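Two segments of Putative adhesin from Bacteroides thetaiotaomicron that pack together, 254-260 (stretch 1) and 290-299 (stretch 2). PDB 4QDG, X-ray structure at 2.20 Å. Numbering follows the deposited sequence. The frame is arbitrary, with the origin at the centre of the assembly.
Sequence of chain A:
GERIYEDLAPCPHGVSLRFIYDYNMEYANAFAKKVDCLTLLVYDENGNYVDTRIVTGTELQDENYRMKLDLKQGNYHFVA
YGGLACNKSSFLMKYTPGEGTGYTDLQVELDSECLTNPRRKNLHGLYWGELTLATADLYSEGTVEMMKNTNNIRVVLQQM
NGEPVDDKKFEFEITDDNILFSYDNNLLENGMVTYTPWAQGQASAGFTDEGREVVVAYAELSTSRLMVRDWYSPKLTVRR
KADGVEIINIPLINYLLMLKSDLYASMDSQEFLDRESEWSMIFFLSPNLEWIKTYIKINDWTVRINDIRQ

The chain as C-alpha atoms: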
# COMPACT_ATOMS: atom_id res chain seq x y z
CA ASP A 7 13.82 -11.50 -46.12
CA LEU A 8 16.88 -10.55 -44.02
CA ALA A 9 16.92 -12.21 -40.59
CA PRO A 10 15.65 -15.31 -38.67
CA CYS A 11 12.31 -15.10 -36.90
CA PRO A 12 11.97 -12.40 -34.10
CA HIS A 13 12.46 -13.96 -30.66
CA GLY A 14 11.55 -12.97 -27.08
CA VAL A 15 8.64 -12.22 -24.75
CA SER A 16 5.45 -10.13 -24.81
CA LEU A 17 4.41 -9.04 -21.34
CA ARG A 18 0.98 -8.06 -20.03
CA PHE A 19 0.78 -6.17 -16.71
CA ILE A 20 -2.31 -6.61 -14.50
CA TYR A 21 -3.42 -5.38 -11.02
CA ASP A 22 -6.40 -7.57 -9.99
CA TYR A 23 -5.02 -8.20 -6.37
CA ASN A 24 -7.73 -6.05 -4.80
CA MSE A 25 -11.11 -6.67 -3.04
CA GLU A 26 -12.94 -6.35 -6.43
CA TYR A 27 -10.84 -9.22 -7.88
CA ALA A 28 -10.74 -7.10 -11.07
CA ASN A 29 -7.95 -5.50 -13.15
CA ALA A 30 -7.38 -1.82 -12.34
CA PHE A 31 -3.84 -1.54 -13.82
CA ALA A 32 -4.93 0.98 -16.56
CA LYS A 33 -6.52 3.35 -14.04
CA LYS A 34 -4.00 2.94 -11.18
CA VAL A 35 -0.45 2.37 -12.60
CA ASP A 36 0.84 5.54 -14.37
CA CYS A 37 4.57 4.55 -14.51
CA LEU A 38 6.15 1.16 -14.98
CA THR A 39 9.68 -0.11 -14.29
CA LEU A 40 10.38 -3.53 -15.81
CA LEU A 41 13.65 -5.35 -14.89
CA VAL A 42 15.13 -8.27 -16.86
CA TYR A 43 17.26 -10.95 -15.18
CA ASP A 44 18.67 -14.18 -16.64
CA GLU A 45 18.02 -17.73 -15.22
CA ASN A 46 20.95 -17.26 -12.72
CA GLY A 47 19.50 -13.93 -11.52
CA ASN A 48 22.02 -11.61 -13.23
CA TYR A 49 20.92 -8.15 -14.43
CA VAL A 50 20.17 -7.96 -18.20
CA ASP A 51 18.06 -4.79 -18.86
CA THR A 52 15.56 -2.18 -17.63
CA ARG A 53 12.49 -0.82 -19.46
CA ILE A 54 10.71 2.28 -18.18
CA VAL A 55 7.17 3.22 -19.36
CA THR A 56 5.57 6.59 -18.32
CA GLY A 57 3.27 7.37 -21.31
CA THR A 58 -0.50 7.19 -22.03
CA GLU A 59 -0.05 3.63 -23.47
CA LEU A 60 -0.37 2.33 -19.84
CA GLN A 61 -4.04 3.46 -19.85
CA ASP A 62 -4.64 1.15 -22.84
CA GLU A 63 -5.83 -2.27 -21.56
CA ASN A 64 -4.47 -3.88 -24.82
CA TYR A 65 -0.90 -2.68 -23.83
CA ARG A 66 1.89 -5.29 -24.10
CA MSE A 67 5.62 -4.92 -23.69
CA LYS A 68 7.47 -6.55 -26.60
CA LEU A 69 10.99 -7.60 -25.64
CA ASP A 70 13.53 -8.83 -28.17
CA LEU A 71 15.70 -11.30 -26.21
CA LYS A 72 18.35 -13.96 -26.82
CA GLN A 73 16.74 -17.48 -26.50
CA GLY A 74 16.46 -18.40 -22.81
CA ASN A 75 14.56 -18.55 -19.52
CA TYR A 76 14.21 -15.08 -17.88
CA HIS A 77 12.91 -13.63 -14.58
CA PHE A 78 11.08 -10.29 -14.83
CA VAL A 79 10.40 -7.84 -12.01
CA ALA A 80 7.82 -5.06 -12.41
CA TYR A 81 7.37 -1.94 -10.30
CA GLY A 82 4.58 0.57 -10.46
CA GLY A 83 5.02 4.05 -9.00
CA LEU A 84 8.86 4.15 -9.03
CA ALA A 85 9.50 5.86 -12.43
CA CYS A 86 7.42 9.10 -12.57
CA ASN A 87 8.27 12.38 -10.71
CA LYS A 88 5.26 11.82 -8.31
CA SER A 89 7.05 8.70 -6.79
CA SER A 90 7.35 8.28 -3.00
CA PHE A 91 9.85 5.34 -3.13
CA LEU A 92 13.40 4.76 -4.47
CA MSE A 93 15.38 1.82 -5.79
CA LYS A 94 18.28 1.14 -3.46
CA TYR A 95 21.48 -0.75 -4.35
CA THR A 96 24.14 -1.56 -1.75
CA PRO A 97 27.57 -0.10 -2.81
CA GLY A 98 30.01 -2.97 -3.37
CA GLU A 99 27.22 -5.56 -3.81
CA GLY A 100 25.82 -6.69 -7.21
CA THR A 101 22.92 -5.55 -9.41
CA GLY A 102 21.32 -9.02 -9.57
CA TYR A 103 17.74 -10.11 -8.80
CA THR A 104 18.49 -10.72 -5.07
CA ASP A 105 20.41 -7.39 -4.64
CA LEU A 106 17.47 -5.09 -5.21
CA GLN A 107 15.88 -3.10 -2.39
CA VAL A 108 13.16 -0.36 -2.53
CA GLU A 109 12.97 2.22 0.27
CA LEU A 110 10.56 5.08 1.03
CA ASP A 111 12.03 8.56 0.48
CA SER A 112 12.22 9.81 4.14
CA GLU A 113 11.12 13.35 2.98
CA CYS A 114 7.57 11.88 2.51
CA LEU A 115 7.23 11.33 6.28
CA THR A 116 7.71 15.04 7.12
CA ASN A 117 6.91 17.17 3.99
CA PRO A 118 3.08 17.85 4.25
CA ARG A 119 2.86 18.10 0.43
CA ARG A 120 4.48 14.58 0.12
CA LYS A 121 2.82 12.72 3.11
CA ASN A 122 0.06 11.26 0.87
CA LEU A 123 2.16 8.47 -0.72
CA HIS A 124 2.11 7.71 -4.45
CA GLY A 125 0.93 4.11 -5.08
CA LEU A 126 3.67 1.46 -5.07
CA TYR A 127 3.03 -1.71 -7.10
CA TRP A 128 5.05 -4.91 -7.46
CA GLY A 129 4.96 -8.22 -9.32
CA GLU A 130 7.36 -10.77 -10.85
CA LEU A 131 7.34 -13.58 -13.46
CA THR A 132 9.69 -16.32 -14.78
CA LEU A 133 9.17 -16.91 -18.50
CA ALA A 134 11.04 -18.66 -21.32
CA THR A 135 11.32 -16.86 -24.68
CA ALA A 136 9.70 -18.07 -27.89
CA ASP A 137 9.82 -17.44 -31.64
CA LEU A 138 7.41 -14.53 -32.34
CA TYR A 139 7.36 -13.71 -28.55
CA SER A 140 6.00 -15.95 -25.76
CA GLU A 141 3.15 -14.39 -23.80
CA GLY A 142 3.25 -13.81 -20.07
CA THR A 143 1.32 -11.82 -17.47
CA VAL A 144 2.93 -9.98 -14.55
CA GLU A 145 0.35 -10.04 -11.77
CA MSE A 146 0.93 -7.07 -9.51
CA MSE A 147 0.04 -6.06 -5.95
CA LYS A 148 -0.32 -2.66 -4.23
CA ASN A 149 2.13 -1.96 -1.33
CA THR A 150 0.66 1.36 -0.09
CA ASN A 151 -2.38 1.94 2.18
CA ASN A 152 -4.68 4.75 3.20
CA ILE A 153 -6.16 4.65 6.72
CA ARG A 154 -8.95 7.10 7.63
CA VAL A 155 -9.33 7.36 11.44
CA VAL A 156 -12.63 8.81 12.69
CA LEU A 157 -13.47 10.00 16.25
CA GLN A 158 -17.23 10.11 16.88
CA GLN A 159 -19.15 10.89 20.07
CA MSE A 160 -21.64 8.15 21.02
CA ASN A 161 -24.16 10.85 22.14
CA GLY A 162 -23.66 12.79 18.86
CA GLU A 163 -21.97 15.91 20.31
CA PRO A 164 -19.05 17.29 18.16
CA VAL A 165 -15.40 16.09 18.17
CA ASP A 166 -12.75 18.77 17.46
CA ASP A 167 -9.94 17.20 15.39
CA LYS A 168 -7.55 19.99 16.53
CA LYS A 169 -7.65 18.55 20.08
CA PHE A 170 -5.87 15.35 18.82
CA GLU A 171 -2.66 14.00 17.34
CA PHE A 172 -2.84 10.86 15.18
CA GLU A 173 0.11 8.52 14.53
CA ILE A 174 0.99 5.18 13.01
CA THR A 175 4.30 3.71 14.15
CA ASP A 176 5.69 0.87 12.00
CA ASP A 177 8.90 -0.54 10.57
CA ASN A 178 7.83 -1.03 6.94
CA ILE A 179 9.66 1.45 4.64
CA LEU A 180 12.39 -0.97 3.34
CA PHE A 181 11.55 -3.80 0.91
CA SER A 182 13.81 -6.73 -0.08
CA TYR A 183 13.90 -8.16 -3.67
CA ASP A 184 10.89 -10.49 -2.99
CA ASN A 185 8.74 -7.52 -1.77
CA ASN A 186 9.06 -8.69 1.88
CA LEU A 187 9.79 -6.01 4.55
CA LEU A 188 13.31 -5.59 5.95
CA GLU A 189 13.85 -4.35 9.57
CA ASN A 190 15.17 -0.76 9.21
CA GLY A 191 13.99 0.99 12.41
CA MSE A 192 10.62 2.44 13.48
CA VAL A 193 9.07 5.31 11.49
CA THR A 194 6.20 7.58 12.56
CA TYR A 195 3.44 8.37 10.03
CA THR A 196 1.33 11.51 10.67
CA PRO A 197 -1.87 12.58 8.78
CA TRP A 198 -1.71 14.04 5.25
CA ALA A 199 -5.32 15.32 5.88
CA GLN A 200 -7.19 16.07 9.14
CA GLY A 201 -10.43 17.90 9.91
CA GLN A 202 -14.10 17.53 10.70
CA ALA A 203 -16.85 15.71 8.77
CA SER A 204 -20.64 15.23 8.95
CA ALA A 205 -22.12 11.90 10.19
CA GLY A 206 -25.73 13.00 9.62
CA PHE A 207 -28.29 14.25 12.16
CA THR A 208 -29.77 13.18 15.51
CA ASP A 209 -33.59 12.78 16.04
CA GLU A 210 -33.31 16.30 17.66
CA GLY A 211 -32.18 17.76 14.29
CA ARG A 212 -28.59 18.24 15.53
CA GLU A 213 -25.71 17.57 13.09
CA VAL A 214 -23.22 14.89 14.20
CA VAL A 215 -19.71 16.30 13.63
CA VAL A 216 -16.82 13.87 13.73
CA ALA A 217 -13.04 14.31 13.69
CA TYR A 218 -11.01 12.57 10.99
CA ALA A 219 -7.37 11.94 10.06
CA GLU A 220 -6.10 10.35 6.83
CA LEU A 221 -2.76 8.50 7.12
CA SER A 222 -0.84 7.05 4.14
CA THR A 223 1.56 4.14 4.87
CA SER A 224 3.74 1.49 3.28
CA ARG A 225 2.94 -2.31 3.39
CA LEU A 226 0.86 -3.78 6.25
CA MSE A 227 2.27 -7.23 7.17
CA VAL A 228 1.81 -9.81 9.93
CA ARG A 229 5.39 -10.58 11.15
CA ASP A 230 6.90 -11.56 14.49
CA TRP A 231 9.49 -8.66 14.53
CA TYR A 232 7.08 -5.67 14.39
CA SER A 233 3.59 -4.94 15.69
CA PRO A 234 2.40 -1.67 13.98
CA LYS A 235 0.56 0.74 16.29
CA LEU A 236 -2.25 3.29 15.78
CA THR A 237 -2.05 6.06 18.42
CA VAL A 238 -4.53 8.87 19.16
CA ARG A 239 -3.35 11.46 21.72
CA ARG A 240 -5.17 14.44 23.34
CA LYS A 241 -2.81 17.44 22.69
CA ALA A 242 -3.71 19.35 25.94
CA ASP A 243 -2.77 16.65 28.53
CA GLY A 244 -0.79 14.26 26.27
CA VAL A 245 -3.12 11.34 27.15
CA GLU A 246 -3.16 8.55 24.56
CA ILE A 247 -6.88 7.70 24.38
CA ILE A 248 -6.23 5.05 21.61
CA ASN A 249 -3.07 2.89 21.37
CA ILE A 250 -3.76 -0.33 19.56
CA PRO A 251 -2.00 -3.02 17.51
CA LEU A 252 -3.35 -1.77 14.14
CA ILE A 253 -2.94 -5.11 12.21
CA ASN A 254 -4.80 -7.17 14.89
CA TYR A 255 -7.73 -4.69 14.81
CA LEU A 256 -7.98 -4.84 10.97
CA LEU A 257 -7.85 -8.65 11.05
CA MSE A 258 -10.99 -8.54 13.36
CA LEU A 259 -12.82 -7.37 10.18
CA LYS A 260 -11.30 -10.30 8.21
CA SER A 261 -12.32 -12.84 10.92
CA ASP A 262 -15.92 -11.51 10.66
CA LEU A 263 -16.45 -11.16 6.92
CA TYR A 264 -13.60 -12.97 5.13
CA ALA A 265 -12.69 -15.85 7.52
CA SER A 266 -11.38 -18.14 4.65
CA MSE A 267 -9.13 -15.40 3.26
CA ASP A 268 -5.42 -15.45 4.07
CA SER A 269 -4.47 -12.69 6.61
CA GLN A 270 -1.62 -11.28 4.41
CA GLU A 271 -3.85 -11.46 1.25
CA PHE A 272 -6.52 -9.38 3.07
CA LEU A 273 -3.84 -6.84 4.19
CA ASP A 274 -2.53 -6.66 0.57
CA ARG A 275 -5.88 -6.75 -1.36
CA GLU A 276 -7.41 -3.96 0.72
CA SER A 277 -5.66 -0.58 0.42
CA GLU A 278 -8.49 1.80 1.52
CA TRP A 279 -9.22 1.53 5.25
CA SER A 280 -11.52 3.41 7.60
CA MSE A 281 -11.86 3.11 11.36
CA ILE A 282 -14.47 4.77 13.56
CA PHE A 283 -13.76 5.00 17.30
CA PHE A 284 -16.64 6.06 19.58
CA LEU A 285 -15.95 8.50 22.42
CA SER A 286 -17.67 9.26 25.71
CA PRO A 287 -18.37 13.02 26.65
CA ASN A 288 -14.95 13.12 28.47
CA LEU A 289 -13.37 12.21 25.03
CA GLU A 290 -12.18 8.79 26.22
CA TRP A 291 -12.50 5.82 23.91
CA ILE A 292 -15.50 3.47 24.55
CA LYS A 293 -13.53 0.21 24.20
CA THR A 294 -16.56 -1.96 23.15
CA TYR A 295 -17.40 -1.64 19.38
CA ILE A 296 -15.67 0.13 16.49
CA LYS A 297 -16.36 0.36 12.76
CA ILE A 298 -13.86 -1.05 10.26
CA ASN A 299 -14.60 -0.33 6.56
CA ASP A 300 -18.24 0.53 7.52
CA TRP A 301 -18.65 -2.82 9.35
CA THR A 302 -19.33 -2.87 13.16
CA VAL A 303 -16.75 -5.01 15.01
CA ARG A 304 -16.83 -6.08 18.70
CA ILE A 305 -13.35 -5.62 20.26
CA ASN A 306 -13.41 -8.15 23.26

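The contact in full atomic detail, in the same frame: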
# COMPACT_ATOMS: atom_id res chain seq x y z
N ASN A 254 -3.87 -6.33 14.13
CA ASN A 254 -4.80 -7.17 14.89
C ASN A 254 -6.23 -6.66 14.80
O ASN A 254 -7.15 -7.47 14.66
CB ASN A 254 -4.39 -7.22 16.36
CG ASN A 254 -3.11 -7.96 16.63
OD1 ASN A 254 -2.31 -8.25 15.73
ND2 ASN A 254 -2.85 -8.22 17.89
N TYR A 255 -6.42 -5.34 14.86
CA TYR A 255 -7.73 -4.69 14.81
C TYR A 255 -8.29 -4.84 13.41
O TYR A 255 -9.43 -5.25 13.30
CB TYR A 255 -7.64 -3.22 15.27
CG TYR A 255 -7.84 -3.08 16.76
CD1 TYR A 255 -6.90 -3.59 17.66
CD2 TYR A 255 -9.01 -2.54 17.28
CE1 TYR A 255 -7.12 -3.53 19.04
CE2 TYR A 255 -9.26 -2.51 18.65
CZ TYR A 255 -8.29 -2.99 19.53
OH TYR A 255 -8.50 -2.91 20.89
N LEU A 256 -7.47 -4.69 12.35
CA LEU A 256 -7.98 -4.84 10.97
C LEU A 256 -8.36 -6.28 10.67
O LEU A 256 -9.31 -6.52 9.93
CB LEU A 256 -6.98 -4.34 9.90
CG LEU A 256 -6.49 -2.90 10.00
CD1 LEU A 256 -5.42 -2.65 8.97
CD2 LEU A 256 -7.62 -1.91 9.86
N LEU A 257 -7.61 -7.23 11.25
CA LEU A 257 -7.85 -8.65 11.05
C LEU A 257 -9.14 -9.06 11.80
O LEU A 257 -9.66 -10.12 11.48
CB LEU A 257 -6.62 -9.49 11.48
CG LEU A 257 -5.35 -9.38 10.60
CD1 LEU A 257 -4.18 -10.16 11.22
CD2 LEU A 257 -5.59 -9.82 9.15
N MSE A 258 -9.69 -8.22 12.72
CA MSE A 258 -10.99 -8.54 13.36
C MSE A 258 -12.10 -8.36 12.30
O MSE A 258 -13.13 -9.02 12.40
CB MSE A 258 -11.30 -7.70 14.62
CG MSE A 258 -10.37 -7.94 15.78
SE MSE A 258 -10.55 -6.44 17.09
CE MSE A 258 -8.98 -6.96 18.31
N LEU A 259 -11.87 -7.50 11.27
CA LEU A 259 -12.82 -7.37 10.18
C LEU A 259 -12.73 -8.63 9.29
O LEU A 259 -13.75 -9.16 8.87
CB LEU A 259 -12.57 -6.08 9.36
CG LEU A 259 -13.46 -5.91 8.11
CD1 LEU A 259 -14.89 -5.61 8.52
CD2 LEU A 259 -12.95 -4.79 7.23
N LYS A 260 -11.50 -9.11 9.01
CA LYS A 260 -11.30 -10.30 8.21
C LYS A 260 -11.96 -11.52 8.86
O LYS A 260 -12.69 -12.24 8.19
CB LYS A 260 -9.82 -10.57 7.98
CG LYS A 260 -9.56 -11.57 6.84
CD LYS A 260 -8.36 -12.46 7.13
CE LYS A 260 -8.73 -13.63 8.03
NZ LYS A 260 -7.55 -14.48 8.30
N GLU A 290 -12.89 10.04 25.98
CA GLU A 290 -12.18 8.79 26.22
C GLU A 290 -12.78 7.78 25.29
O GLU A 290 -13.96 7.90 24.95
CB GLU A 290 -12.26 8.36 27.70
CG GLU A 290 -11.23 9.08 28.56
CD GLU A 290 -11.23 8.76 30.04
OE1 GLU A 290 -11.57 7.61 30.41
OE2 GLU A 290 -10.87 9.66 30.83
N TRP A 291 -11.99 6.81 24.85
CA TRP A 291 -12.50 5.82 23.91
C TRP A 291 -13.37 4.75 24.61
O TRP A 291 -12.95 4.16 25.62
CB TRP A 291 -11.31 5.18 23.15
CG TRP A 291 -11.66 4.00 22.29
CD1 TRP A 291 -12.75 3.86 21.49
CD2 TRP A 291 -10.83 2.86 22.06
NE1 TRP A 291 -12.71 2.65 20.84
CE2 TRP A 291 -11.52 2.03 21.14
CE3 TRP A 291 -9.57 2.46 22.51
CZ2 TRP A 291 -11.00 0.81 20.69
CZ3 TRP A 291 -9.04 1.25 22.05
CH2 TRP A 291 -9.76 0.44 21.16
N ILE A 292 -14.58 4.51 24.07
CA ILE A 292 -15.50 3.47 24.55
C ILE A 292 -15.00 2.17 23.91
O ILE A 292 -15.25 1.90 22.72
CB ILE A 292 -16.98 3.79 24.26
CG1 ILE A 292 -17.35 5.21 24.74
CG2 ILE A 292 -17.91 2.72 24.89
CD1 ILE A 292 -18.67 5.79 24.22
N LYS A 293 -14.22 1.40 24.67
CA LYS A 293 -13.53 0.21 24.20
C LYS A 293 -14.48 -1.01 24.13
O LYS A 293 -14.21 -2.04 24.74
CB LYS A 293 -12.30 -0.04 25.07
CG LYS A 293 -11.16 -0.76 24.35
CD LYS A 293 -9.89 -0.84 25.21
CE LYS A 293 -8.74 -1.51 24.50
NZ LYS A 293 -7.42 -0.90 24.89
N THR A 294 -15.56 -0.90 23.32
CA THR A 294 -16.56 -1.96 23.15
C THR A 294 -16.69 -2.38 21.67
O THR A 294 -16.32 -3.50 21.31
CB THR A 294 -17.90 -1.54 23.74
OG1 THR A 294 -18.35 -0.36 23.09
CG2 THR A 294 -17.83 -1.31 25.27
N TYR A 295 -17.19 -1.46 20.82
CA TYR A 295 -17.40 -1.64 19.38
C TYR A 295 -16.80 -0.50 18.60
O TYR A 295 -16.86 0.66 19.04
CB TYR A 295 -18.89 -1.72 19.04
CG TYR A 295 -19.64 -2.86 19.69
CD1 TYR A 295 -20.13 -2.75 20.98
CD2 TYR A 295 -19.87 -4.04 19.00
CE1 TYR A 295 -20.80 -3.81 21.59
CE2 TYR A 295 -20.54 -5.11 19.59
CZ TYR A 295 -21.02 -4.98 20.89
OH TYR A 295 -21.69 -6.04 21.46
N ILE A 296 -16.22 -0.82 17.46
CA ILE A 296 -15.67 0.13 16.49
C ILE A 296 -16.23 -0.22 15.10
O ILE A 296 -16.90 -1.25 14.93
CB ILE A 296 -14.10 0.21 16.49
CG1 ILE A 296 -13.45 -1.15 16.14
CG2 ILE A 296 -13.55 0.82 17.80
CD1 ILE A 296 -11.99 -1.06 15.64
N LYS A 297 -15.99 0.63 14.13
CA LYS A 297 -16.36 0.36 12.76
C LYS A 297 -15.11 0.23 11.95
O LYS A 297 -14.24 1.09 12.07
CB LYS A 297 -17.28 1.44 12.18
CG LYS A 297 -18.74 1.05 12.24
CD LYS A 297 -19.61 2.14 11.69
CE LYS A 297 -20.78 1.58 10.94
NZ LYS A 297 -21.95 2.48 11.00
N ILE A 298 -14.98 -0.87 11.19
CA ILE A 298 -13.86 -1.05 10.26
C ILE A 298 -14.48 -1.20 8.90
O ILE A 298 -15.33 -2.06 8.72
CB ILE A 298 -12.88 -2.19 10.61
CG1 ILE A 298 -12.44 -2.11 12.08
CG2 ILE A 298 -11.69 -2.16 9.65
CD1 ILE A 298 -11.51 -3.19 12.54
N ASN A 299 -14.09 -0.33 7.94
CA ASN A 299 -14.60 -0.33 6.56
C ASN A 299 -16.13 -0.43 6.53
O ASN A 299 -16.70 -1.20 5.75
CB ASN A 299 -13.92 -1.44 5.72
CG ASN A 299 -12.43 -1.22 5.58
OD1 ASN A 299 -11.90 -0.21 6.00
ND2 ASN A 299 -11.72 -2.17 5.04

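A helix laid across a strand mainly by apolar side chains, with no hydrogen bond between them, is the contact that residues 254-260 and 290-299 illustrate. The helix and strand 295-298 run at 77° to each other, their axes 8.9 Å apart at closest approach, so a few side chains must fill the gap. Alternation on the strand supplies half of the solution: Ile296 and Ile298 point toward the helix, whereas Lys297, between them, points away. The helix supplies the other half through Tyr255 and Leu259, one turn apart and both directed at the strand.

Ile298 is the centre of the contact. Ile298 CG2 lies 3.8 Å from CD2 of Leu259 and 4.1 Å from CD2 of Leu256, while Ile298 CD1 comes within 3.0 Å of the backbone O of Tyr255. That last approach is tight packing rather than bonding, since a methyl carbon is no conventional donor; Tyr255 O accepts a helical hydrogen bond from Met258 N at 3.0 Å.

Tyr255 extends the apolar surface. CD1 of Ile296 sits at the edge of the Tyr255 ring, 3.7 Å from Tyr255 CD2, and farther out Tyr255 OH meets the edge of the Trp291 ring, 3.6 Å from Trp291 CH2. At the other end, Leu259 CD2 packs 3.6 Å from ND2 of Asn299.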